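Local coordinates for protein thiamine-monophosphate kinase (Stenotrophomonas maltophilia, PDB 6XEP) that probably catalyses the ATP-dependent phosphorylation of thiamine monophosphate to thiamine diphosphate, the active form of vitamin B1, at residues A22-R27 and A124-D129; D28-G33 and P90-L95. All blocks are in the same frame, centred on the assembly; numbering follows the deposited sequence.

Contact 1. Residues A22-R27 and A124-D129; sequences ARTLER and ALIGGD. With NA (sodium ion), chain D.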
ATOM      1  N   ALA A  22     -14.477  -0.856 -15.364  1.00 17.68           N
ATOM      2  CA  ALA A  22     -15.924  -0.708 -15.351  1.00 19.30           C
ATOM      3  C   ALA A  22     -16.350   0.234 -14.238  1.00 23.88           C
ATOM      4  O   ALA A  22     -17.317   0.997 -14.388  1.00 24.60           O
ATOM      5  CB  ALA A  22     -16.579  -2.079 -15.190  1.00 25.54           C
ATOM      6  N   ARG A  23     -15.602   0.235 -13.144  1.00 18.88           N
ATOM      7  CA  ARG A  23     -15.917   1.069 -11.996  1.00 20.13           C
ATOM      8  C   ARG A  23     -15.333   2.476 -12.100  1.00 27.52           C
ATOM      9  O   ARG A  23     -15.983   3.434 -11.673  1.00 29.61           O
ATOM     10  CB  ARG A  23     -15.452   0.350 -10.731  1.00 18.85           C
ATOM     11  CG  ARG A  23     -16.337  -0.869 -10.441  1.00 17.76           C
ATOM     12  CD  ARG A  23     -15.653  -1.944  -9.600  1.00 20.51           C
ATOM     13  NE  ARG A  23     -16.624  -2.987  -9.261  1.00 15.83           N
ATOM     14  CZ  ARG A  23     -17.024  -3.948 -10.094  1.00 20.59           C
ATOM     15  NH1 ARG A  23     -16.523  -4.015 -11.327  1.00 17.68           N
ATOM     16  NH2 ARG A  23     -17.950  -4.829  -9.701  1.00 18.67           N
ATOM     17  N   THR A  24     -14.150   2.650 -12.696  1.00 18.82           N
ATOM     18  CA  THR A  24     -13.640   4.007 -12.876  1.00 18.62           C
ATOM     19  C   THR A  24     -14.393   4.772 -13.965  1.00 23.15           C
ATOM     20  O   THR A  24     -14.387   6.008 -13.961  1.00 22.53           O
ATOM     21  CB  THR A  24     -12.148   3.974 -13.205  1.00 18.77           C
ATOM     22  OG1 THR A  24     -11.948   3.261 -14.434  1.00 21.15           O
ATOM     23  CG2 THR A  24     -11.360   3.313 -12.080  1.00 16.75           C
ATOM     24  N   LEU A  25     -15.047   4.070 -14.901  1.00 22.53           N
ATOM     25  CA  LEU A  25     -15.801   4.764 -15.938  1.00 24.28           C
ATOM     26  C   LEU A  25     -16.938   5.580 -15.338  1.00 28.28           C
ATOM     27  O   LEU A  25     -17.314   6.614 -15.893  1.00 34.66           O
ATOM     28  CB  LEU A  25     -16.337   3.754 -16.960  1.00 22.93           C
ATOM     29  CG  LEU A  25     -16.900   4.301 -18.273  1.00 41.97           C
ATOM     30  CD1 LEU A  25     -15.823   5.026 -19.057  1.00 30.36           C
ATOM     31  CD2 LEU A  25     -17.536   3.192 -19.124  1.00 35.78           C
ATOM     32  N   GLU A  26     -17.475   5.152 -14.193  1.00 25.81           N
ATOM     33  CA  GLU A  26     -18.606   5.825 -13.568  1.00 36.83           C
ATOM     34  C   GLU A  26     -18.191   6.759 -12.435  1.00 35.18           C
ATOM     35  O   GLU A  26     -19.042   7.161 -11.636  1.00 40.63           O
ATOM     36  CB  GLU A  26     -19.614   4.795 -13.043  1.00 37.51           C
ATOM     37  CG  GLU A  26     -20.076   3.745 -14.068  1.00 37.26           C
ATOM     38  CD  GLU A  26     -20.720   4.339 -15.320  1.00 50.54           C
ATOM     39  OE1 GLU A  26     -21.210   5.490 -15.279  1.00 46.13           O
ATOM     40  OE2 GLU A  26     -20.736   3.641 -16.361  1.00 53.89           O
ATOM     41  N   ARG A  27     -16.907   7.100 -12.339  1.00 29.67           N
ATOM     42  CA  ARG A  27     -16.378   7.963 -11.283  1.00 23.39           C
ATOM     43  C   ARG A  27     -15.769   9.187 -11.950  1.00 24.81           C
ATOM     44  O   ARG A  27     -14.771   9.067 -12.668  1.00 27.47           O
ATOM     45  CB  ARG A  27     -15.334   7.216 -10.458  1.00 19.43           C
ATOM     46  CG  ARG A  27     -15.912   6.152  -9.549  1.00 23.86           C
ATOM     47  CD  ARG A  27     -16.470   6.797  -8.290  1.00 24.86           C
ATOM     48  NE  ARG A  27     -15.408   7.417  -7.513  1.00 23.57           N
ATOM     49  CZ  ARG A  27     -14.836   6.855  -6.456  1.00 20.82           C
ATOM     50  NH1 ARG A  27     -15.224   5.648  -6.041  1.00 19.43           N
ATOM     51  NH2 ARG A  27     -13.867   7.495  -5.817  1.00 17.81           N
ATOM     52  N   ALA A 124     -12.944   2.777  -4.938  1.00 14.70           N
ATOM     53  CA  ALA A 124     -12.510   2.313  -6.251  1.00 13.05           C
ATOM     54  C   ALA A 124     -11.072   1.820  -6.182  1.00 14.42           C
ATOM     55  O   ALA A 124     -10.173   2.569  -5.788  1.00 14.55           O
ATOM     56  CB  ALA A 124     -12.645   3.426  -7.286  1.00 13.84           C
ATOM     57  N   LEU A 125     -10.853   0.561  -6.582  1.00 15.25           N
ATOM     58  CA  LEU A 125      -9.497   0.057  -6.776  1.00 12.33           C
ATOM     59  C   LEU A 125      -8.881   0.773  -7.976  1.00 14.44           C
ATOM     60  O   LEU A 125      -9.434   0.709  -9.075  1.00 15.09           O
ATOM     61  CB  LEU A 125      -9.530  -1.456  -6.995  1.00 14.59           C
ATOM     62  CG  LEU A 125      -8.209  -2.183  -7.261  1.00 15.98           C
ATOM     63  CD1 LEU A 125      -7.204  -2.012  -6.111  1.00 15.24           C
ATOM     64  CD2 LEU A 125      -8.491  -3.670  -7.473  1.00 17.15           C
ATOM     65  N   ILE A 126      -7.756   1.469  -7.790  1.00 13.38           N
ATOM     66  CA  ILE A 126      -7.198   2.259  -8.883  1.00 16.00           C
ATOM     67  C   ILE A 126      -5.773   1.874  -9.245  1.00 16.39           C
ATOM     68  O   ILE A 126      -5.200   2.483 -10.153  1.00 20.58           O
ATOM     69  CB  ILE A 126      -7.295   3.780  -8.610  1.00 12.35           C
ATOM     70  CG1 ILE A 126      -6.773   4.165  -7.211  1.00 16.98           C
ATOM     71  CG2 ILE A 126      -8.758   4.261  -8.805  1.00 14.20           C
ATOM     72  CD1 ILE A 126      -5.268   4.134  -7.059  1.00 16.45           C
ATOM     73  N   GLY A 127      -5.173   0.910  -8.556  1.00 19.08           N
ATOM     74  CA  GLY A 127      -3.825   0.495  -8.899  1.00 22.45           C
ATOM     75  C   GLY A 127      -3.331  -0.568  -7.938  1.00 22.10           C
ATOM     76  O   GLY A 127      -4.070  -1.049  -7.074  1.00 17.10           O
ATOM     77  N   GLY A 128      -2.070  -0.915  -8.095  1.00 23.57           N
ATOM     78  CA  GLY A 128      -1.425  -1.821  -7.161  1.00 21.87           C
ATOM     79  C   GLY A 128      -0.368  -2.666  -7.861  1.00 28.87           C
ATOM     80  O   GLY A 128       0.197  -2.255  -8.875  1.00 27.42           O
ATOM     81  N   ASP A 129      -0.148  -3.865  -7.309  1.00 22.79           N
ATOM     82  CA  ASP A 129       0.908  -4.764  -7.767  1.00 21.98           C
ATOM     83  C   ASP A 129       0.415  -6.203  -7.682  1.00 20.08           C
ATOM     84  O   ASP A 129      -0.386  -6.538  -6.817  1.00 21.92           O
ATOM     85  CB  ASP A 129       2.175  -4.589  -6.903  1.00 20.02           C
ATOM     86  CG  ASP A 129       3.405  -5.221  -7.513  1.00 26.34           C
ATOM     87  OD1 ASP A 129       3.379  -5.526  -8.729  1.00 20.23           O
ATOM     88  OD2 ASP A 129       4.405  -5.388  -6.770  1.00 22.87           O
TER
HETATM   89 NA    NA D 403     -13.763   8.222 -14.687  1.00 24.65          NA
HETATM   90  O   HOH W   1     -12.260   6.838 -16.607  0.52 24.65           O
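Arg-27 and Thr-24 pack the type I turn Thr-24 to Arg-27, which continues helix 17-24, against the start of strand 124-132, an outermost strand, within this chain, of the four-stranded sheet in this PurM-like N-terminal domain. No hydrogen bond crosses between 22-27 and 124-129, and the buried surface is small, 159 Å². Followed outward, the Arg-27 side chain starts at CB directed toward the strand; CG lies beside the backbone N, and the chain then folds on either side of CD, at chi2 (-80°) and chi3 (-65°), which brings the guanidinium back beside Ala-124. NE forms a salt bridge with Asp-29 and NH2 bonds to the carbonyl of Ala-91, so the group is held by two partners. NH1 approaches the alanine methyl obliquely, 3.6 Å from Ala-124 CB, with CZ slightly further off. The second point of contact is methyl to methyl, Thr-24 CG2 standing 4.3 Å from Ile-126 CG2. Gly-128 and Asp-129, further along the strand, probably belong to the ATP site, away from this packing. The turn itself is closed by Arg-27 N to Thr-24 O at 3.2 Å. Its two end carbonyls share the sodium ion with Ile-30 O and a water: Thr-24 O and Arg-27 O each lie 2.4 Å from the sodium.

Contact 2. Residues D28-G33 and P90-L95; sequences DDILLG and PAWCTL. With NA (sodium ion), chain D.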
ATOM      1  N   ASP A  28     -16.347  10.371 -11.725  1.00 23.87           N
ATOM      2  CA  ASP A  28     -15.813  11.569 -12.365  0.57 27.45           C
ATOM      3  C   ASP A  28     -14.497  12.042 -11.751  1.00 26.87           C
ATOM      4  O   ASP A  28     -13.846  12.920 -12.329  1.00 30.76           O
ATOM      5  CB  ASP A  28     -16.842  12.703 -12.311  0.57 30.69           C
ATOM      6  CG  ASP A  28     -18.085  12.411 -13.133  0.57 32.76           C
ATOM      7  OD1 ASP A  28     -18.113  11.401 -13.870  0.57 30.28           O
ATOM      8  OD2 ASP A  28     -19.041  13.209 -13.037  0.57 41.48           O
ATOM      9  N   ASP A  29     -14.089  11.491 -10.604  1.00 22.83           N
ATOM     10  CA  ASP A  29     -12.842  11.870  -9.940  1.00 23.40           C
ATOM     11  C   ASP A  29     -11.679  10.953 -10.301  1.00 19.88           C
ATOM     12  O   ASP A  29     -10.595  11.083  -9.725  1.00 21.26           O
ATOM     13  CB  ASP A  29     -13.022  11.874  -8.417  1.00 20.68           C
ATOM     14  CG  ASP A  29     -13.497  10.535  -7.888  1.00 20.59           C
ATOM     15  OD1 ASP A  29     -14.423   9.955  -8.498  1.00 23.37           O
ATOM     16  OD2 ASP A  29     -12.953  10.071  -6.869  1.00 22.30           O
ATOM     17  N   ILE A  30     -11.878  10.024 -11.230  1.00 17.53           N
ATOM     18  CA  ILE A  30     -10.852   9.062 -11.616  1.00 17.63           C
ATOM     19  C   ILE A  30     -10.753   9.067 -13.131  1.00 20.46           C
ATOM     20  O   ILE A  30     -11.742   8.792 -13.821  1.00 23.76           O
ATOM     21  CB  ILE A  30     -11.181   7.651 -11.127  1.00 17.12           C
ATOM     22  CG1 ILE A  30     -11.480   7.652  -9.623  1.00 15.06           C
ATOM     23  CG2 ILE A  30     -10.068   6.680 -11.513  1.00 16.61           C
ATOM     24  CD1 ILE A  30     -11.856   6.319  -9.098  1.00 16.99           C
ATOM     25  N   LEU A  31      -9.574   9.359 -13.647  1.00 18.41           N
ATOM     26  CA  LEU A  31      -9.320   9.327 -15.083  1.00 20.47           C
ATOM     27  C   LEU A  31      -8.515   8.061 -15.356  1.00 24.75           C
ATOM     28  O   LEU A  31      -7.353   7.967 -14.953  1.00 19.59           O
ATOM     29  CB  LEU A  31      -8.570  10.581 -15.516  1.00 26.82           C
ATOM     30  CG  LEU A  31      -8.623  11.060 -16.956  1.00 37.44           C
ATOM     31  CD1 LEU A  31     -10.057  11.405 -17.342  1.00 38.98           C
ATOM     32  CD2 LEU A  31      -7.701  12.272 -17.127  1.00 41.66           C
ATOM     33  N   LEU A  32      -9.137   7.079 -16.013  1.00 21.61           N
ATOM     34  CA  LEU A  32      -8.456   5.811 -16.305  1.00 23.82           C
ATOM     35  C   LEU A  32      -9.041   5.254 -17.610  1.00 28.79           C
ATOM     36  O   LEU A  32     -10.048   4.544 -17.603  1.00 36.26           O
ATOM     37  CB  LEU A  32      -8.593   4.815 -15.168  1.00 25.59           C
ATOM     38  CG  LEU A  32      -7.893   3.480 -15.439  1.00 26.78           C
ATOM     39  CD1 LEU A  32      -6.396   3.703 -15.703  1.00 28.98           C
ATOM     40  CD2 LEU A  32      -8.108   2.484 -14.303  1.00 26.78           C
ATOM     41  N   GLY A  33      -8.399   5.570 -18.705  1.00 34.62           N
ATOM     42  CA  GLY A  33      -8.888   5.122 -19.992  1.00 38.70           C
ATOM     43  C   GLY A  33      -8.397   3.738 -20.349  1.00 36.56           C
ATOM     44  O   GLY A  33      -7.540   3.156 -19.677  1.00 28.86           O
ATOM     45  N   PRO A  90     -14.590   6.780   2.196  1.00 17.52           N
ATOM     46  CA  PRO A  90     -13.677   6.055   1.299  1.00 15.75           C
ATOM     47  C   PRO A  90     -13.746   6.577  -0.132  1.00 17.14           C
ATOM     48  O   PRO A  90     -14.809   6.956  -0.632  1.00 17.31           O
ATOM     49  CB  PRO A  90     -14.169   4.603   1.376  1.00 21.26           C
ATOM     50  CG  PRO A  90     -14.944   4.509   2.638  1.00 20.47           C
ATOM     51  CD  PRO A  90     -15.555   5.873   2.844  1.00 19.21           C
ATOM     52  N   ALA A  91     -12.581   6.608  -0.780  1.00 14.58           N
ATOM     53  CA  ALA A  91     -12.449   7.136  -2.130  1.00 15.97           C
ATOM     54  C   ALA A  91     -11.770   6.118  -3.037  1.00 15.99           C
ATOM     55  O   ALA A  91     -12.386   5.617  -3.982  1.00 14.39           O
ATOM     56  CB  ALA A  91     -11.658   8.450  -2.119  1.00 17.00           C
ATOM     57  N   TRP A  92     -10.505   5.816  -2.757  1.00 13.00           N
ATOM     58  CA  TRP A  92      -9.684   5.010  -3.651  1.00 11.97           C
ATOM     59  C   TRP A  92      -8.875   3.998  -2.844  1.00 11.92           C
ATOM     60  O   TRP A  92      -8.634   4.171  -1.644  1.00 14.42           O
ATOM     61  CB  TRP A  92      -8.728   5.879  -4.475  1.00 12.83           C
ATOM     62  CG  TRP A  92      -9.306   7.164  -4.967  1.00 14.01           C
ATOM     63  CD1 TRP A  92     -10.299   7.308  -5.895  1.00 17.93           C
ATOM     64  CD2 TRP A  92      -8.897   8.494  -4.612  1.00 15.24           C
ATOM     65  NE1 TRP A  92     -10.547   8.641  -6.127  1.00 15.89           N
ATOM     66  CE2 TRP A  92      -9.711   9.390  -5.344  1.00 18.56           C
ATOM     67  CE3 TRP A  92      -7.943   9.014  -3.736  1.00 14.02           C
ATOM     68  CZ2 TRP A  92      -9.593  10.775  -5.232  1.00 23.07           C
ATOM     69  CZ3 TRP A  92      -7.822  10.399  -3.625  1.00 21.58           C
ATOM     70  CH2 TRP A  92      -8.652  11.259  -4.366  1.00 24.75           C
ATOM     71  N   CYS A  93      -8.436   2.931  -3.510  1.00 11.33           N
ATOM     72  CA  CYS A  93      -7.517   2.019  -2.840  1.00 12.64           C
ATOM     73  C   CYS A  93      -6.563   1.374  -3.834  1.00 13.33           C
ATOM     74  O   CYS A  93      -6.793   1.369  -5.049  1.00 13.45           O
ATOM     75  CB  CYS A  93      -8.268   0.945  -2.046  1.00 15.81           C
ATOM     76  SG  CYS A  93      -9.289  -0.111  -3.033  1.00 20.38           S
ATOM     77  N   THR A  94      -5.470   0.835  -3.295  1.00 14.99           N
ATOM     78  CA  THR A  94      -4.534   0.028  -4.069  1.00 12.18           C
ATOM     79  C   THR A  94      -4.463  -1.356  -3.450  1.00 13.75           C
ATOM     80  O   THR A  94      -4.780  -1.555  -2.278  1.00 16.26           O
ATOM     81  CB  THR A  94      -3.126   0.625  -4.106  1.00 16.70           C
ATOM     82  OG1 THR A  94      -2.627   0.733  -2.774  1.00 19.94           O
ATOM     83  CG2 THR A  94      -3.128   2.007  -4.799  1.00 16.87           C
ATOM     84  N   LEU A  95      -4.053  -2.316  -4.264  1.00 13.20           N
ATOM     85  CA  LEU A  95      -3.974  -3.705  -3.832  1.00 14.54           C
ATOM     86  C   LEU A  95      -2.655  -4.268  -4.314  1.00 18.80           C
ATOM     87  O   LEU A  95      -2.393  -4.261  -5.516  1.00 19.80           O
ATOM     88  CB  LEU A  95      -5.134  -4.508  -4.412  1.00 16.84           C
ATOM     89  CG  LEU A  95      -5.121  -6.018  -4.267  1.00 27.63           C
ATOM     90  CD1 LEU A  95      -5.284  -6.406  -2.808  1.00 26.24           C
ATOM     91  CD2 LEU A  95      -6.247  -6.552  -5.113  1.00 29.59           C
TER
HETATM   92 NA    NA D 403     -13.763   8.222 -14.687  1.00 24.65          NA
HETATM   93  O   HOH W   1     -12.260   6.838 -16.607  0.52 24.65           O
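Polar contact between 28-33 and 90-95 rests on one hydrogen bond, from Trp-92 NE1 to Asp-29 OD2, at 2.9 Å. It is bent, with an N-H...O angle of 143°. OD2 sits 22° out of the indole plane, and the donor arrives from above the carboxylate. Asp-29 CG stands between the backbone N and the carbonyl carbon (chi1 57°), which directs the carboxylate to the pyrrole edge of the indole. The other oxygen, OD1, is taken up by the arginine of the preceding turn.

Apolar contact is made at the same edge. Ile-30 CD1 comes within 3.7 Å of Trp-92 CD1, and Ile-30 CG1 lies 3.9 Å from Trp-92 CD1. One face of the indole is covered by its own neighbour, Ala-91 CB, 3.7 Å above the ring centre, and Leu-49 of the second subunit also packs on Trp-92.

Metal coordination involves the backbone of 28-33: Ile-30 O is 2.3 Å from the sodium ion, and the metal-bound water accepts a bond from Leu-32 N at 3.2 Å. On the neighbouring antiparallel strand 136-145, Met-142 is faced by both Ala-91 and Trp-92, the pattern of a classic beta bulge in this PurM-like domain.

In the fold
The centres of contact 1 and contact 2 lie about 5 Å apart, on the same side of the chain's centre. Along the chain the order is 22-27, 28-33, 90-95, 124-129, so contact 2 falls within the span bridged by contact 1. The first two segments run on without a break from helix 17-24 to strand 30-31; the last two sit on parallel neighbours of the four-stranded sheet, joined by a probable hydrogen bond, Ala-124 O to Cys-93 N, 2.9 Å. Side chains also pack between the contacts, Ala-124 CB lying 3.5 Å from Ile-30 CD1. A continuous N-terminal segment is thus laid over two adjacent strands, with one sodium ion shared by the turn and strand 30-31, and both contacts reach the second subunit.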